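PDB 3PPT: Sodium/calcium exchanger regulatory protein 1 from Loligo pealei, which binds fatty acids such as palmitoleate, phosphoinositides and phosphatidic acid and, once phosphorylated, stimulates the sodium/calcium exchanger of squid optic nerve. Local coordinates for residues A[39-44]-A[50-55]; A[103-106]-A[111-114]; A[70-75]-A[80-85]. All coordinates share one frame; numbering follows the deposited sequence.

Interaction 1: residues A[39-44]-A[50-55]; sequences TQEIKI and SIKTST. With PAM (palmitoleic acid), chain B.
Ser50 lays its hydroxyl against the flank of Lys43, OG standing 3.4 Å from Lys43 CB, at one end of a hairpin that illustrates how a single antiparallel ladder can serve water on one face and lipid on the other. The two short strand segments run nearly antiparallel, at 167°, and six backbone hydrogen bonds tie Thr39, Glu41 and Lys43 to Ser54, Lys52 and Ser50. Ser50 OG sits between its own backbone N and carbonyl carbon (chi1 64°), which turns it toward the neighbouring strand, where a water links it to Glu41 O. At the other end, Thr39 OG1 rests 3.5 Å from Ser54 CB. A second water lies 2.8 Å from Thr39 OG1, Ser54 OG and Glu41 OE1, the last in one of two modelled positions of that side chain, and lies 2.9 Å from Lys52 O. Glu41 runs alongside the Lys52 chain, whose ammonium bends off to a salt bridge with Asp61.

The reverse face is buried. Ile42 and Ile51 lie side by side, with Ile42 CG1 4.0 Å from Ile51 CG1. Gln40 CG flanks Thr53 OG1 at 3.6 Å. The Gln40 amide reaches into the ligand pocket: OE1 accepts from Arg105 NE, while NE2 approaches the palmitoleate carboxylate, 2.9 Å from O1. A leucine in place of Gln40 would probably leave Arg105 NE without this acceptor and the carboxylate without its amide neighbour. The fatty acid's other end, C16, is packed against Thr53.

Strand 6-14 extends the sheet beside residues 39-44 and strand 59-65 beside residues 50-55, while Pro38, in the linker after helix 27-35, packs on Thr53 and Thr55.

Interaction 2: residues A[103-106]-A[111-114]; sequences LSRE and KMHM. With PAM (palmitoleic acid), chain B.
Glu106 and His113 face each other as a hydrogen-bonded antiparallel pair, with His113 N 2.8 Å from Glu106 O and Glu106 N 3.1 Å from His113 O, and the next pair, Arg105 with Met114, is non-hydrogen-bonded. That second pair carries most of the side-chain contact. Met114 stretches out in full, CG turned away from the backbone N (chi1 -175°), which brings its methyl to the far end of the equally stretched Arg105. CE settles over one face of the guanidinium, near its rim, 3.6 Å from NH2. Met112 lies alongside the Arg105 chain; its SD is near the guanidinium plane, at the edge, and packs 4.0 Å from Arg105 CD. Met114 SD, in turn, is 3.5 Å from O1 of the bound palmitoleate. On the opposite face of the sheet Glu106 bonds to Asn89.

The principle is that a buried cation can be housed by polarisable sulfur and methyl groups at its face and edge, provided its N-H groups find acceptors; Gln93 OE1 takes NH1 and Gln40 OE1 takes NE. With Arg125, which bonds the carboxylate directly, this second positive charge would probably help keep the fatty-acid headgroup ionised.

Interaction 3: residues A[70-75]-A[80-85]; sequences FDETTG and IKTTCK
The hairpin of strands 70-73 and 79-87, where Phe70 meets Thr82 and Glu72 meets Ile80, borders the opening between strands 59-65 and 70-73 that is characteristic of the fatty-acid binding protein barrel. Its strands are strongly splayed, with short axes at 120°, yet four backbone hydrogen bonds hold them. Outside, Lys81 NZ reaches Asp71 OD1 at 2.8 Å in a salt bridge, approaching from above the carboxylate plane; Lys81 has a second modelled conformer, so the bridge need not be permanent.

The inward face shows how an acid can be buried in such a barrel. The extended Glu72 chain (chi1 178°) carries its carboxylate across to Thr82. Thr82 OG1 donates to the anti lone pair of Glu72 OE1 over 2.7 Å, and the amides of Gln93 and Gln95 donate to the same oxygen. Three donors on one atom would probably stabilise the negative charge. Ile80 flanks this group, and its CD1 meets Thr74 CG2 at 3.6 Å, close to where Gly75 touches the bound lipid.

Phe70 bridges toward strand 59-65, its ring nearly parallel to that of Phe64. Thr82 CB sits over one face of the Phe70 ring, 4.0 Å from the centroid, in a CH-pi contact, while Cys84 SG lies at the ring edge, 4.0 Å from CE2.

Overall arrangement
All three contacts are antiparallel hairpins of one continuous sheet, wrapped round a common lipid pocket. Interactions 1 and 2 touch, chiefly through the probable hydrogen bond from Arg105 NE to Gln40 OE1, with Ile51 packing on the guanidinium; strands 6-14 and 121-130 lie between them in the sheet order. Interaction 3 stands apart, its centre about 15 and 17 Å from theirs, and, like them, meets the lipid, through Gly75. It is the most buried contact; 1 and 2 are partly buried, with buried inner and more exposed outer faces. Inner chemistry differs: amide and isoleucine in 39-44/50-55, arginine among methionines in 103-106/111-114, a carboxylate beside an aromatic ring in 70-75/80-85. Gln93 bonds both Arg105 and Glu72.

Interaction 1: residues A[39-44]-A[50-55]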
# COMPACT_ATOMS: atom_id res chain seq x y z
N THR A 39 0.89 -10.32 0.12
CA THR A 39 1.37 -10.14 -1.24
C THR A 39 0.67 -8.92 -1.85
O THR A 39 -0.47 -8.60 -1.49
CB THR A 39 1.07 -11.34 -2.14
OG1 THR A 39 -0.34 -11.52 -2.26
CG2 THR A 39 1.74 -12.59 -1.56
N GLN A 40 1.36 -8.27 -2.78
CA GLN A 40 0.74 -7.25 -3.61
C GLN A 40 0.92 -7.66 -5.06
O GLN A 40 2.02 -8.04 -5.49
CB GLN A 40 1.35 -5.87 -3.38
CG GLN A 40 0.97 -5.28 -2.03
CD GLN A 40 1.40 -3.83 -1.88
OE1 GLN A 40 1.49 -3.09 -2.87
NE2 GLN A 40 1.66 -3.40 -0.64
N GLU A 41 -0.17 -7.56 -5.82
CA GLU A 41 -0.12 -7.79 -7.25
C GLU A 41 -0.55 -6.53 -7.94
O GLU A 41 -1.67 -6.04 -7.73
CB GLU A 41 -1.01 -8.96 -7.61
CG GLU A 41 -0.40 -10.25 -7.17
CD GLU A 41 -1.35 -11.40 -7.27
OE1 GLU A 41 -2.27 -11.45 -6.43
OE2 GLU A 41 -1.18 -12.24 -8.18
N ILE A 42 0.36 -5.99 -8.74
CA ILE A 42 0.17 -4.68 -9.34
C ILE A 42 0.14 -4.86 -10.85
O ILE A 42 1.03 -5.49 -11.43
CB ILE A 42 1.32 -3.74 -8.92
CG1 ILE A 42 1.33 -3.59 -7.39
CG2 ILE A 42 1.24 -2.39 -9.64
CD1 ILE A 42 2.45 -2.72 -6.85
N LYS A 43 -0.91 -4.32 -11.46
CA LYS A 43 -1.06 -4.34 -12.91
C LYS A 43 -1.13 -2.92 -13.42
O LYS A 43 -1.72 -2.05 -12.77
CB LYS A 43 -2.32 -5.10 -13.31
CG LYS A 43 -2.27 -6.57 -12.95
CD LYS A 43 -3.64 -7.21 -13.04
CE LYS A 43 -3.58 -8.65 -12.58
NZ LYS A 43 -2.97 -9.52 -13.63
N ILE A 44 -0.50 -2.67 -14.56
CA ILE A 44 -0.45 -1.34 -15.14
C ILE A 44 -0.72 -1.44 -16.63
O ILE A 44 -0.10 -2.24 -17.34
CB ILE A 44 0.92 -0.69 -14.93
CG1 ILE A 44 1.27 -0.68 -13.44
CG2 ILE A 44 0.92 0.75 -15.46
CD1 ILE A 44 2.71 -0.33 -13.18
N SER A 50 -4.08 -1.37 -11.17
CA SER A 50 -4.79 -2.08 -10.12
C SER A 50 -3.81 -2.68 -9.13
O SER A 50 -2.70 -3.07 -9.50
CB SER A 50 -5.72 -3.16 -10.69
OG SER A 50 -4.98 -4.17 -11.34
N ILE A 51 -4.21 -2.72 -7.87
CA ILE A 51 -3.38 -3.30 -6.83
C ILE A 51 -4.23 -4.19 -5.94
O ILE A 51 -5.20 -3.72 -5.32
CB ILE A 51 -2.72 -2.22 -5.94
CG1 ILE A 51 -1.91 -1.24 -6.79
CG2 ILE A 51 -1.83 -2.87 -4.89
CD1 ILE A 51 -1.18 -0.19 -5.98
N LYS A 52 -3.87 -5.47 -5.90
CA LYS A 52 -4.52 -6.43 -5.02
C LYS A 52 -3.56 -6.77 -3.89
O LYS A 52 -2.44 -7.24 -4.13
CB LYS A 52 -4.90 -7.71 -5.78
CG LYS A 52 -5.52 -8.78 -4.87
CD LYS A 52 -5.77 -10.11 -5.58
CE LYS A 52 -6.81 -10.00 -6.67
NZ LYS A 52 -8.17 -9.75 -6.12
N THR A 53 -3.99 -6.54 -2.65
CA THR A 53 -3.18 -6.87 -1.49
C THR A 53 -3.88 -8.00 -0.75
O THR A 53 -5.02 -7.84 -0.34
CB THR A 53 -3.00 -5.67 -0.53
OG1 THR A 53 -2.49 -4.55 -1.27
CG2 THR A 53 -2.02 -6.03 0.58
N SER A 54 -3.19 -9.13 -0.62
CA SER A 54 -3.81 -10.36 -0.11
C SER A 54 -3.15 -10.85 1.17
O SER A 54 -1.92 -10.84 1.28
CB SER A 54 -3.70 -11.48 -1.16
OG SER A 54 -4.27 -11.14 -2.41
N THR A 55 -3.96 -11.30 2.12
CA THR A 55 -3.50 -12.00 3.31
C THR A 55 -4.44 -13.18 3.55
O THR A 55 -5.42 -13.35 2.84
CB THR A 55 -3.54 -11.10 4.57
OG1 THR A 55 -4.90 -10.80 4.89
CG2 THR A 55 -2.74 -9.81 4.37
C1 PAM B . 0.95 -3.13 3.14
O1 PAM B . 0.44 -3.17 2.00
O2 PAM B . 1.98 -3.78 3.43
C2 PAM B . 0.32 -2.27 4.23
C3 PAM B . -1.06 -1.73 3.87
C4 PAM B . -1.65 -0.93 5.03
C5 PAM B . -3.09 -0.52 4.71
C6 PAM B . -3.76 0.31 5.79
C7 PAM B . -3.77 -0.38 7.15
C8 PAM B . -4.53 -1.69 7.10
C9 PAM B . -4.49 -2.37 8.45
C10 PAM B . -5.07 -3.55 8.67
C11 PAM B . -5.81 -4.30 7.59
C12 PAM B . -5.16 -5.65 7.38
C13 PAM B . -4.37 -5.71 6.08
C14 PAM B . -5.30 -5.77 4.88
C15 PAM B . -4.50 -5.95 3.60
C16 PAM B . -5.15 -6.95 2.68
O HOH W 1 -2.12 -10.16 -3.93
O HOH W 2 -3.95 -6.14 -9.47

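Interaction 2: residues A[103-106]-A[111-114]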
# COMPACT_ATOMS: atom_id res chain seq x y z
N LEU A 103 0.94 7.16 1.03
CA LEU A 103 1.56 5.86 0.76
C LEU A 103 2.38 5.98 -0.52
O LEU A 103 1.85 6.33 -1.57
CB LEU A 103 0.49 4.79 0.56
CG LEU A 103 -0.18 4.11 1.76
CD1 LEU A 103 -0.78 5.10 2.74
CD2 LEU A 103 -1.24 3.13 1.27
N SER A 104 3.67 5.68 -0.43
CA SER A 104 4.52 5.70 -1.61
C SER A 104 5.08 4.31 -1.87
O SER A 104 5.37 3.56 -0.94
CB SER A 104 5.66 6.69 -1.43
OG SER A 104 6.50 6.31 -0.37
N ARG A 105 5.24 3.98 -3.15
CA ARG A 105 5.85 2.72 -3.57
C ARG A 105 6.89 3.03 -4.62
O ARG A 105 6.64 3.80 -5.54
CB ARG A 105 4.80 1.79 -4.19
CG ARG A 105 3.80 1.20 -3.22
CD ARG A 105 2.75 0.46 -4.02
NE ARG A 105 1.74 -0.25 -3.24
CZ ARG A 105 0.64 0.30 -2.76
NH1 ARG A 105 0.43 1.60 -2.90
NH2 ARG A 105 -0.25 -0.45 -2.11
N GLU A 106 8.06 2.42 -4.50
CA GLU A 106 9.04 2.53 -5.57
C GLU A 106 9.98 1.35 -5.49
O GLU A 106 10.23 0.81 -4.41
CB GLU A 106 9.82 3.85 -5.50
CG GLU A 106 10.87 3.94 -4.41
CD GLU A 106 11.69 5.23 -4.50
OE1 GLU A 106 12.16 5.59 -5.61
OE2 GLU A 106 11.85 5.90 -3.47
N LYS A 111 13.79 -4.33 -5.12
CA LYS A 111 12.80 -4.49 -4.05
C LYS A 111 11.85 -3.32 -3.98
O LYS A 111 12.24 -2.18 -4.19
CB LYS A 111 13.50 -4.66 -2.72
CG LYS A 111 14.33 -5.91 -2.71
CD LYS A 111 14.73 -6.33 -1.34
CE LYS A 111 15.51 -7.63 -1.44
NZ LYS A 111 16.19 -7.93 -0.18
N MET A 112 10.58 -3.61 -3.68
CA MET A 112 9.61 -2.54 -3.57
C MET A 112 9.62 -1.99 -2.16
O MET A 112 9.36 -2.71 -1.20
CB MET A 112 8.21 -3.03 -3.94
CG MET A 112 7.16 -1.93 -3.83
SD MET A 112 5.48 -2.38 -4.34
CE MET A 112 5.03 -3.59 -3.10
N HIS A 113 9.95 -0.70 -2.05
CA HIS A 113 9.87 0.01 -0.78
C HIS A 113 8.54 0.72 -0.71
O HIS A 113 8.25 1.58 -1.54
CB HIS A 113 10.99 1.03 -0.66
CG HIS A 113 12.34 0.42 -0.52
ND1 HIS A 113 13.20 0.74 0.51
CD2 HIS A 113 12.98 -0.51 -1.27
CE1 HIS A 113 14.31 0.04 0.38
NE2 HIS A 113 14.20 -0.73 -0.69
N MET A 114 7.73 0.34 0.27
CA MET A 114 6.46 1.00 0.52
C MET A 114 6.59 1.80 1.81
O MET A 114 6.86 1.23 2.87
CB MET A 114 5.33 -0.02 0.62
CG MET A 114 3.97 0.64 0.76
SD MET A 114 2.70 -0.61 1.10
CE MET A 114 1.22 0.41 1.08
C1 PAM B . 0.95 -3.13 3.14
O1 PAM B . 0.44 -3.17 2.00
O2 PAM B . 1.98 -3.78 3.43
C2 PAM B . 0.32 -2.27 4.23
C3 PAM B . -1.06 -1.73 3.87
C4 PAM B . -1.65 -0.93 5.03
C5 PAM B . -3.09 -0.52 4.71
C6 PAM B . -3.76 0.31 5.79
C7 PAM B . -3.77 -0.38 7.15
C8 PAM B . -4.53 -1.69 7.10
C9 PAM B . -4.49 -2.37 8.45
C10 PAM B . -5.07 -3.55 8.67
C11 PAM B . -5.81 -4.30 7.59
C12 PAM B . -5.16 -5.65 7.38
C13 PAM B . -4.37 -5.71 6.08
C14 PAM B . -5.30 -5.77 4.88
C15 PAM B . -4.50 -5.95 3.60
C16 PAM B . -5.15 -6.95 2.68
O HOH W 3 8.38 4.43 -1.41

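Interaction 3: residues A[70-75]-A[80-85]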
# COMPACT_ATOMS: atom_id res chain seq x y z
N PHE A 70 -10.50 9.03 -6.43
CA PHE A 70 -11.47 7.94 -6.36
C PHE A 70 -11.76 7.54 -4.91
O PHE A 70 -10.98 7.82 -4.01
CB PHE A 70 -10.99 6.72 -7.18
CG PHE A 70 -9.75 6.06 -6.64
CD1 PHE A 70 -9.84 4.88 -5.91
CD2 PHE A 70 -8.49 6.60 -6.87
CE1 PHE A 70 -8.69 4.26 -5.42
CE2 PHE A 70 -7.35 5.99 -6.36
CZ PHE A 70 -7.45 4.81 -5.64
N ASP A 71 -12.91 6.90 -4.70
CA ASP A 71 -13.27 6.40 -3.37
C ASP A 71 -12.54 5.11 -3.06
O ASP A 71 -12.55 4.17 -3.86
CB ASP A 71 -14.77 6.14 -3.30
CG ASP A 71 -15.59 7.39 -3.44
OD1 ASP A 71 -15.18 8.42 -2.86
OD2 ASP A 71 -16.63 7.35 -4.12
N GLU A 72 -11.91 5.06 -1.90
CA GLU A 72 -11.21 3.86 -1.44
C GLU A 72 -11.70 3.48 -0.05
O GLU A 72 -11.96 4.34 0.79
CB GLU A 72 -9.68 4.09 -1.43
CG GLU A 72 -8.86 2.89 -0.91
CD GLU A 72 -7.35 3.12 -0.86
OE1 GLU A 72 -6.86 4.22 -1.19
OE2 GLU A 72 -6.63 2.17 -0.48
N THR A 73 -11.85 2.18 0.19
CA THR A 73 -12.05 1.68 1.53
C THR A 73 -10.81 0.88 1.89
O THR A 73 -10.45 -0.07 1.19
CB THR A 73 -13.31 0.81 1.65
OG1 THR A 73 -14.45 1.57 1.21
CG2 THR A 73 -13.53 0.39 3.10
N THR A 74 -10.14 1.27 2.96
CA THR A 74 -8.90 0.61 3.34
C THR A 74 -9.16 -0.77 3.93
O THR A 74 -10.30 -1.12 4.26
CB THR A 74 -8.11 1.45 4.36
OG1 THR A 74 -8.84 1.52 5.58
CG2 THR A 74 -7.86 2.84 3.81
N GLY A 75 -8.09 -1.56 4.09
CA GLY A 75 -8.22 -2.90 4.61
C GLY A 75 -8.87 -2.97 5.98
O GLY A 75 -9.57 -3.93 6.29
N ILE A 80 -12.07 6.66 2.49
CA ILE A 80 -11.20 7.77 2.17
C ILE A 80 -11.31 8.16 0.70
O ILE A 80 -11.90 7.43 -0.11
CB ILE A 80 -9.73 7.42 2.48
CG1 ILE A 80 -9.33 6.14 1.75
CG2 ILE A 80 -9.49 7.26 3.98
CD1 ILE A 80 -7.89 5.81 1.85
N LYS A 81 -10.76 9.32 0.36
CA LYS A 81 -10.66 9.77 -1.01
C LYS A 81 -9.20 9.71 -1.39
O LYS A 81 -8.35 10.29 -0.71
CB LYS A 81 -11.15 11.21 -1.14
CG LYS A 81 -12.61 11.40 -0.78
CD LYS A 81 -13.52 10.69 -1.77
CE LYS A 81 -13.55 11.40 -3.12
NZ LYS A 81 -14.73 10.97 -3.93
N THR A 82 -8.90 9.01 -2.47
CA THR A 82 -7.52 8.76 -2.84
C THR A 82 -7.19 9.29 -4.22
O THR A 82 -8.01 9.21 -5.14
CB THR A 82 -7.25 7.24 -2.77
OG1 THR A 82 -7.47 6.82 -1.43
CG2 THR A 82 -5.82 6.90 -3.19
N THR A 83 -6.00 9.86 -4.35
CA THR A 83 -5.48 10.26 -5.65
C THR A 83 -4.07 9.74 -5.80
O THR A 83 -3.22 9.93 -4.92
CB THR A 83 -5.49 11.79 -5.81
OG1 THR A 83 -6.79 12.30 -5.49
CG2 THR A 83 -5.12 12.21 -7.25
N CYS A 84 -3.81 9.08 -6.92
CA CYS A 84 -2.50 8.50 -7.17
C CYS A 84 -1.77 9.26 -8.27
O CYS A 84 -2.38 9.67 -9.27
CB CYS A 84 -2.64 7.03 -7.53
SG CYS A 84 -3.37 6.06 -6.18
N LYS A 85 -0.47 9.46 -8.07
CA LYS A 85 0.36 10.20 -9.01
C LYS A 85 1.69 9.48 -9.24
O LYS A 85 2.10 8.65 -8.42
CB LYS A 85 0.64 11.62 -8.49
CG LYS A 85 1.46 11.68 -7.22
CD LYS A 85 1.64 13.11 -6.73
CE LYS A 85 2.28 13.16 -5.35